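Local coordinates for Ets DNA-binding protein pokkuri (Drosophila melanogaster, PDB 1SV0) that represses transcription as an Ets-family factor, holding back photoreceptor development against Pointed and Ras signalling, and binds Mae through its SAM domain, at the interface of chains A and B. Residues are numbered along the deposited sequence; one frame, centred on the assembly and turned at random. Chains: chain A, Ets DNA-binding protein pokkuri; chain B, modulator of the activity of Ets CG15085-PA.

The interface of chains A and B. Residues chain A 30-32, 61; chain B 16, 43-44.
A:Asp30 meets B:Arg16 where helix 16-30 of chain B begins: carboxylate oxygen OD2 takes a hydrogen bond from the backbone N of B:Arg16 at 2.9 Å. The bond is fairly straight, 162° at the hydrogen, but the N-H comes from above the carboxylate plane, tilted 39° out of it. This sets a carboxylate, presumably negative, at the N-terminal end of the helix, where it probably caps the N-terminus and is steadied by the helix dipole. With an alanine in place of A:Asp30, that backbone N-H is likely to lose its acceptor and the CB of B:Arg16 its carboxylate neighbour.

From there the B:Arg16 side chain runs out along chain A. CB packs on the carboxylate carbon CG of A:Asp30 at 3.6 Å. The CG of B:Arg16 stands anti to its own backbone N (chi1 -179°), which sends the chain away from that hydrogen bond, and CD passes 3.5 Å from the backbone O of A:Asp30. A bend at chi3 then turns the guanidinium towards the next residues of chain A. NE and CZ stay near that same carbonyl, and NH1 ends beside the ring of A:Pro32, with N of A:Pro32 at the guanidinium edge; no hydrogen bond forms there. NE lies 4.5 Å from OD1 of A:Asp30, close enough for a probable electrostatic pull without a salt bridge.

Beyond, the proline rings meet, CD of A:Pro32 against CB of B:Pro43 at 3.8 Å, and CD2 of A:Leu31 touches CB of B:Met44 at 3.9 Å. In this heterotypic SAM-SAM interface, the loop after helix 15-28 of Yan, with A:Ala61 just ahead of helix 62-77, faces the start of Mae helix 16-30 and the loop before helix 46-51.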
loop_
_atom_site.group_PDB
_atom_site.type_symbol
_atom_site.label_atom_id
_atom_site.label_comp_id
_atom_site.label_asym_id
_atom_site.label_seq_id
_atom_site.Cartn_x
_atom_site.Cartn_y
_atom_site.Cartn_z
ATOM N N ASP A 30 7.384 0.035 1.341
ATOM C CA ASP A 30 8.165 -1.178 1.078
ATOM C C ASP A 30 7.686 -1.837 -0.219
ATOM O O ASP A 30 7.418 -3.043 -0.261
ATOM C CB ASP A 30 8.023 -2.164 2.250
ATOM C CG ASP A 30 9.181 -3.162 2.337
ATOM O OD1 ASP A 30 10.002 -3.220 1.400
ATOM O OD2 ASP A 30 9.270 -3.895 3.351
ATOM N N LEU A 31 7.577 -1.035 -1.273
ATOM C CA LEU A 31 7.138 -1.528 -2.577
ATOM C C LEU A 31 8.301 -2.110 -3.377
ATOM O O LEU A 31 9.461 -1.807 -3.115
ATOM C CB LEU A 31 6.514 -0.389 -3.377
ATOM C CG LEU A 31 5.392 0.391 -2.688
ATOM C CD1 LEU A 31 4.917 1.483 -3.633
ATOM C CD2 LEU A 31 4.244 -0.541 -2.307
ATOM N N PRO A 32 8.006 -2.960 -4.371
ATOM C CA PRO A 32 9.114 -3.519 -5.149
ATOM C C PRO A 32 9.662 -2.433 -6.075
ATOM O O PRO A 32 9.015 -1.407 -6.283
ATOM C CB PRO A 32 8.452 -4.669 -5.902
ATOM C CG PRO A 32 7.080 -4.121 -6.176
ATOM C CD PRO A 32 6.706 -3.458 -4.858
ATOM N N ALA A 61 0.492 -2.631 -6.375
ATOM C CA ALA A 61 0.326 -1.505 -5.454
ATOM C C ALA A 61 -0.103 -0.190 -6.106
ATOM O O ALA A 61 -0.164 0.841 -5.438
ATOM C CB ALA A 61 1.617 -1.284 -4.669
ATOM N N ARG B 16 7.229 -5.603 4.473
ATOM C CA ARG B 16 6.549 -6.409 3.466
ATOM C C ARG B 16 6.694 -7.869 3.874
ATOM O O ARG B 16 5.752 -8.658 3.745
ATOM C CB ARG B 16 7.166 -6.180 2.081
ATOM C CG ARG B 16 6.490 -6.971 0.971
ATOM C CD ARG B 16 6.932 -6.462 -0.386
ATOM N NE ARG B 16 8.302 -6.835 -0.686
ATOM C CZ ARG B 16 9.028 -6.280 -1.646
ATOM N NH1 ARG B 16 8.511 -5.316 -2.401
ATOM N NH2 ARG B 16 10.270 -6.691 -1.852
ATOM N N PRO B 43 2.525 -6.733 -2.515
ATOM C CA PRO B 43 3.937 -6.366 -2.413
ATOM C C PRO B 43 4.061 -5.023 -1.672
ATOM O O PRO B 43 4.482 -4.026 -2.261
ATOM C CB PRO B 43 4.359 -6.257 -3.878
ATOM C CG PRO B 43 3.139 -5.657 -4.508
ATOM C CD PRO B 43 2.002 -6.453 -3.867
ATOM N N MET B 44 3.698 -5.004 -0.390
ATOM C CA MET B 44 3.729 -3.775 0.405
ATOM C C MET B 44 3.829 -4.086 1.901
ATOM O O MET B 44 3.684 -5.242 2.301
ATOM C CB MET B 44 2.450 -2.984 0.140
ATOM C CG MET B 44 1.193 -3.794 0.465
ATOM S SD MET B 44 -0.377 -3.017 0.003
ATOM C CE MET B 44 -0.456 -3.468 -1.731
#